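Local coordinates for serine-tRNA ligase (Naegleria fowleri, PDB 6BLJ), which probably charges tRNA(Ser) with serine in the cytosol, passing through a seryl-adenylate intermediate formed from serine and ATP, at residues Gly55-Ile60 with Asn131-Val136; Met242-Pro247 with Gln286-Phe291. One frame throughout, in Å; residues are numbered along the deposited sequence. Where two conformers were deposited one is given.

Contact 1 of 2, residues Gly55-Ile60 with Asn131-Val136; sequences GKLNHI and NSEEEV
Glu133 brings the one flat group among the touching side chains, and it meets Leu57 through its CG methylene rather than through the carboxylate: CG lies 3.9 Å from Leu57 CD1 and about as close to CD2, the two side chains crossing obliquely. No atom of the other segment packs on either face of the carboxylate; the chain is extended beyond CG and carries the acid away from the leucine, where OE2 makes a long, weak ion pair with Lys61. Leu57 makes the largest share of the contact. With CG anti to the backbone N (chi1 168°), its two methyls divide the partner surface: CD1 also rests 3.8 Å from Ser132 CB, whereas CD2 turns to Val136, 4.1 Å from CG2, those side chains crossing at about a right angle. One turn further on, Ile60 CD1 presses against Ser132 OG at 3.3 Å, a close methyl-to-oxygen contact without a hydrogen bond. Ile60 also packs on Ile124, His128 and Ile129, and Val136 on Trp50, Thr53 and Ile54, so the packing runs on along both helices. Asn131 and Glu135 pack against another subunit. The axes of the two short segments approach to 9.4 Å and run nearly antiparallel, at 163°. A leucine set among Ser132, Glu133 and Val136 of a nearly antiparallel helix is in keeping with the long coiled-coil arm of seryl-tRNA synthetases, which in relatives grips the long variable arm of tRNA(Ser).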
loop_
_atom_site.group_PDB
_atom_site.type_symbol
_atom_site.label_atom_id
_atom_site.label_comp_id
_atom_site.label_asym_id
_atom_site.label_seq_id
_atom_site.Cartn_x
_atom_site.Cartn_y
_atom_site.Cartn_z
ATOM N N GLY A 55 8.200 40.280 -15.425
ATOM C CA GLY A 55 8.590 41.423 -16.241
ATOM C C GLY A 55 7.743 41.554 -17.496
ATOM O O GLY A 55 7.329 42.655 -17.870
ATOM N N LYS A 56 7.457 40.427 -18.151
ATOM C CA LYS A 56 6.593 40.457 -19.325
ATOM C C LYS A 56 5.191 40.922 -18.954
ATOM O O LYS A 56 4.586 41.730 -19.669
ATOM C CB LYS A 56 6.547 39.077 -19.977
ATOM N N LEU A 57 4.675 40.455 -17.813
ATOM C CA LEU A 57 3.350 40.875 -17.381
ATOM C C LEU A 57 3.301 42.382 -17.158
ATOM O O LEU A 57 2.355 43.054 -17.592
ATOM C CB LEU A 57 2.951 40.109 -16.121
ATOM C CG LEU A 57 1.733 40.609 -15.353
ATOM C CD1 LEU A 57 0.489 40.405 -16.207
ATOM C CD2 LEU A 57 1.619 39.819 -14.048
ATOM N N ASN A 58 4.317 42.937 -16.494
ATOM C CA ASN A 58 4.355 44.381 -16.292
ATOM C C ASN A 58 4.485 45.135 -17.613
ATOM O O ASN A 58 3.947 46.238 -17.749
ATOM C CB ASN A 58 5.474 44.728 -15.313
ATOM C CG ASN A 58 5.193 44.183 -13.919
ATOM O OD1 ASN A 58 4.037 44.128 -13.496
ATOM N ND2 ASN A 58 6.237 43.747 -13.218
ATOM N N HIS A 59 5.184 44.559 -18.594
ATOM C CA HIS A 59 5.263 45.180 -19.916
ATOM C C HIS A 59 3.895 45.222 -20.588
ATOM O O HIS A 59 3.514 46.237 -21.183
ATOM C CB HIS A 59 6.247 44.400 -20.794
ATOM C CG HIS A 59 6.417 44.962 -22.173
ATOM N ND1 HIS A 59 6.311 46.308 -22.451
ATOM C CD2 HIS A 59 6.655 44.353 -23.359
ATOM C CE1 HIS A 59 6.499 46.507 -23.744
ATOM N NE2 HIS A 59 6.709 45.337 -24.318
ATOM N N ILE A 60 3.126 44.136 -20.471
ATOM C CA ILE A 60 1.793 44.109 -21.062
ATOM C C ILE A 60 0.882 45.099 -20.349
ATOM O O ILE A 60 0.105 45.818 -20.988
ATOM C CB ILE A 60 1.214 42.686 -21.000
ATOM C CG1 ILE A 60 2.101 41.699 -21.755
ATOM C CG2 ILE A 60 -0.185 42.657 -21.609
ATOM C CD1 ILE A 60 1.739 40.238 -21.449
ATOM N N ASN A 131 -3.789 35.883 -19.488
ATOM C CA ASN A 131 -2.930 34.758 -19.853
ATOM C C ASN A 131 -1.584 34.831 -19.135
ATOM O O ASN A 131 -1.081 33.817 -18.639
ATOM C CB ASN A 131 -2.727 34.713 -21.365
ATOM C CG ASN A 131 -1.961 33.480 -21.810
ATOM O OD1 ASN A 131 -2.491 32.368 -21.800
ATOM N ND2 ASN A 131 -0.706 33.672 -22.201
ATOM N N SER A 132 -0.989 36.022 -19.072
ATOM C CA SER A 132 0.301 36.178 -18.405
ATOM C C SER A 132 0.171 36.013 -16.895
ATOM O O SER A 132 1.082 35.485 -16.247
ATOM C CB SER A 132 0.912 37.537 -18.735
ATOM O OG SER A 132 1.907 37.410 -19.730
ATOM N N GLU A 133 -0.925 36.508 -16.309
ATOM C CA GLU A 133 -1.133 36.339 -14.874
ATOM C C GLU A 133 -1.202 34.865 -14.507
ATOM O O GLU A 133 -0.658 34.448 -13.478
ATOM C CB GLU A 133 -2.399 37.068 -14.423
ATOM C CG GLU A 133 -2.141 38.494 -13.974
ATOM C CD GLU A 133 -3.413 39.292 -13.778
ATOM O OE1 GLU A 133 -4.510 38.776 -14.089
ATOM O OE2 GLU A 133 -3.311 40.444 -13.311
ATOM N N GLU A 134 -1.845 34.051 -15.347
ATOM C CA GLU A 134 -1.881 32.621 -15.067
ATOM C C GLU A 134 -0.504 32.003 -15.242
ATOM O O GLU A 134 -0.116 31.117 -14.474
ATOM C CB GLU A 134 -2.892 31.919 -15.973
ATOM C CG GLU A 134 -4.344 32.141 -15.591
ATOM C CD GLU A 134 -5.307 31.552 -16.606
ATOM O OE1 GLU A 134 -4.887 30.681 -17.403
ATOM O OE2 GLU A 134 -6.485 31.969 -16.613
ATOM N N GLU A 135 0.249 32.466 -16.243
ATOM C CA GLU A 135 1.570 31.904 -16.488
ATOM C C GLU A 135 2.520 32.213 -15.333
ATOM O O GLU A 135 3.362 31.375 -14.977
ATOM C CB GLU A 135 2.114 32.409 -17.821
ATOM C CG GLU A 135 3.144 31.467 -18.409
ATOM C CD GLU A 135 3.567 31.846 -19.803
ATOM O OE1 GLU A 135 3.397 33.023 -20.185
ATOM O OE2 GLU A 135 4.050 30.946 -20.528
ATOM N N VAL A 136 2.377 33.393 -14.713
ATOM C CA VAL A 136 3.164 33.718 -13.523
ATOM C C VAL A 136 2.869 32.726 -12.397
ATOM O O VAL A 136 3.789 32.233 -11.730
ATOM C CB VAL A 136 2.885 35.170 -13.076
ATOM C CG1 VAL A 136 3.520 35.448 -11.710
ATOM C CG2 VAL A 136 3.398 36.174 -14.099
#

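Contact 2 of 2, residues Met242-Pro247 with Gln286-Phe291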
loop_
_atom_site.group_PDB
_atom_site.type_symbol
_atom_site.label_atom_id
_atom_site.label_comp_id
_atom_site.label_asym_id
_atom_site.label_seq_id
_atom_site.Cartn_x
_atom_site.Cartn_y
_atom_site.Cartn_z
ATOM N N MET A 242 5.639 19.775 29.234
ATOM C CA MET A 242 4.200 19.607 29.427
ATOM C C MET A 242 3.733 18.228 28.958
ATOM O O MET A 242 3.817 17.916 27.768
ATOM C CB MET A 242 3.464 20.707 28.667
ATOM C CG MET A 242 1.989 20.467 28.519
ATOM S SD MET A 242 1.088 20.921 29.996
ATOM C CE MET A 242 0.350 22.443 29.406
ATOM N N PRO A 243 3.234 17.372 29.852
ATOM C CA PRO A 243 2.679 16.089 29.387
ATOM C C PRO A 243 1.528 16.317 28.414
ATOM O O PRO A 243 0.693 17.195 28.620
ATOM C CB PRO A 243 2.198 15.414 30.678
ATOM C CG PRO A 243 2.988 16.073 31.781
ATOM C CD PRO A 243 3.214 17.488 31.324
ATOM N N ILE A 244 1.495 15.530 27.339
ATOM C CA ILE A 244 0.409 15.630 26.368
ATOM C C ILE A 244 0.119 14.250 25.787
ATOM O O ILE A 244 1.004 13.584 25.254
ATOM C CB ILE A 244 0.705 16.678 25.267
ATOM C CG1 ILE A 244 -0.455 16.790 24.276
ATOM C CG2 ILE A 244 2.031 16.410 24.538
ATOM C CD1 ILE A 244 -0.310 18.000 23.313
ATOM N N TYR A 245 -1.142 13.837 25.879
ATOM C CA TYR A 245 -1.639 12.584 25.321
ATOM C C TYR A 245 -2.377 12.919 24.023
ATOM O O TYR A 245 -3.156 13.871 23.989
ATOM C CB TYR A 245 -2.572 11.911 26.337
ATOM C CG TYR A 245 -3.361 10.719 25.849
ATOM C CD1 TYR A 245 -2.878 9.413 26.011
ATOM C CD2 TYR A 245 -4.607 10.890 25.255
ATOM C CE1 TYR A 245 -3.617 8.307 25.565
ATOM C CE2 TYR A 245 -5.348 9.799 24.790
ATOM C CZ TYR A 245 -4.858 8.511 24.955
ATOM O OH TYR A 245 -5.623 7.443 24.518
ATOM N N THR A 246 -2.106 12.170 22.960
ATOM C CA THR A 246 -2.508 12.549 21.611
ATOM C C THR A 246 -3.554 11.607 21.009
ATOM O O THR A 246 -3.728 10.477 21.473
ATOM C CB THR A 246 -1.279 12.559 20.685
ATOM O OG1 THR A 246 -0.851 11.205 20.425
ATOM C CG2 THR A 246 -0.122 13.304 21.332
ATOM N N PRO A 247 -4.267 12.045 19.962
ATOM C CA PRO A 247 -4.936 11.080 19.088
ATOM C C PRO A 247 -3.916 10.087 18.573
ATOM O O PRO A 247 -2.766 10.439 18.308
ATOM C CB PRO A 247 -5.495 11.944 17.943
ATOM C CG PRO A 247 -5.628 13.350 18.547
ATOM C CD PRO A 247 -4.437 13.441 19.486
ATOM N N GLN A 286 4.128 13.186 15.380
ATOM C CA GLN A 286 3.270 13.554 14.253
ATOM C C GLN A 286 2.046 14.360 14.686
ATOM O O GLN A 286 1.819 15.444 14.119
ATOM C CB GLN A 286 2.906 12.287 13.458
ATOM C CG GLN A 286 4.107 11.739 12.640
ATOM C CD GLN A 286 3.942 10.270 12.220
ATOM O OE1 GLN A 286 3.112 9.536 12.767
ATOM N NE2 GLN A 286 4.722 9.852 11.235
ATOM N N PRO A 287 1.211 13.912 15.638
ATOM C CA PRO A 287 0.084 14.767 16.051
ATOM C C PRO A 287 0.513 16.000 16.834
ATOM O O PRO A 287 -0.157 17.040 16.752
ATOM C CB PRO A 287 -0.782 13.831 16.915
ATOM C CG PRO A 287 0.179 12.771 17.423
ATOM C CD PRO A 287 1.129 12.566 16.252
ATOM N N ILE A 288 1.605 15.930 17.594
ATOM C CA ILE A 288 2.028 17.112 18.340
ATOM C C ILE A 288 2.513 18.201 17.384
ATOM O O ILE A 288 2.311 19.397 17.630
ATOM C CB ILE A 288 3.095 16.739 19.388
ATOM C CG1 ILE A 288 2.491 15.812 20.461
ATOM C CG2 ILE A 288 3.660 17.997 20.056
ATOM C CD1 ILE A 288 3.533 15.221 21.391
ATOM N N ALA A 289 3.184 17.812 16.295
ATOM C CA ALA A 289 3.524 18.777 15.255
ATOM C C ALA A 289 2.268 19.388 14.644
ATOM O O ALA A 289 2.149 20.612 14.542
ATOM C CB ALA A 289 4.381 18.113 14.171
ATOM N N ALA A 290 1.306 18.547 14.248
ATOM C CA ALA A 290 0.093 19.061 13.612
ATOM C C ALA A 290 -0.698 19.955 14.563
ATOM O O ALA A 290 -1.384 20.880 14.119
ATOM C CB ALA A 290 -0.776 17.899 13.114
ATOM N N PHE A 291 -0.573 19.713 15.873
ATOM C CA PHE A 291 -1.185 20.551 16.904
ATOM C C PHE A 291 -0.825 22.022 16.725
ATOM O O PHE A 291 -1.600 22.903 17.115
ATOM C CB PHE A 291 -0.721 20.034 18.281
ATOM C CG PHE A 291 -1.315 20.748 19.481
ATOM C CD1 PHE A 291 -2.407 20.215 20.153
ATOM C CD2 PHE A 291 -0.729 21.902 19.991
ATOM C CE1 PHE A 291 -2.944 20.855 21.285
ATOM C CE2 PHE A 291 -1.254 22.538 21.109
ATOM C CZ PHE A 291 -2.359 22.017 21.758
#
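Thr246 and Ile244 meet the helix through Pro287 and Ile288. The proline ring lies across the threonine at about a right angle, its CG 3.5 Å from Thr246 OG1 and nearly as near to CB, while Thr246 CG2 turns to the neighbouring isoleucine, 3.7 Å from Ile288 CG1. Ile244 CG2 comes equally close to Ile288 CD1, the two branched chains sliding past each other in opposite directions. Beyond them Ile244 CD1 sits over one face of the Phe291 ring, a looser contact of 4.4 Å to CE1. The threonine hydroxyl is fixed by its own segment: chi1 of 72° places OG1 between the backbone N and the carbonyl carbon, and it donates to Pro247 O at 3.0 Å from 53° above the carbonyl plane. Further out, backbone bonds to Cys307 and Met309 hold Ile244 in the sheet, and Phe291 meets Lys295 by a cation-pi contact and Phe216 of a neighbouring subunit edge-to-face. Ile244 and Tyr245 also join an antiparallel ladder with a strand of that subunit. A strand followed closely by Pro247 at this subunit interface is consistent with motif 1 of class II synthetases. No hydrogen bond crosses between the segments: mainly apolar surfaces join them, and the hydroxyl at the seam is satisfied by its own chain.

How the contacts relate
Contact 1 closes before contact 2 opens along the chain, and the two belong to separate parts of the enzyme, with no helix, strand or sheet in common. Their centres are 44 Å apart and their nearest atoms about 29 Å. Contact 1 joins helices 38-76 and 114-147 in the projecting arm, about 35 Å from the centre of the chain. Contact 2 lies in the body, about 15 Å from that centre, where helix 285-290 backs strand 242-245 of the large mixed sheet; the side chain of Pro287 is about 11 Å from the bound AMP. Both lie close to other subunits. This division fits a synthetase whose arm probably recognises tRNA and whose body probably activates serine.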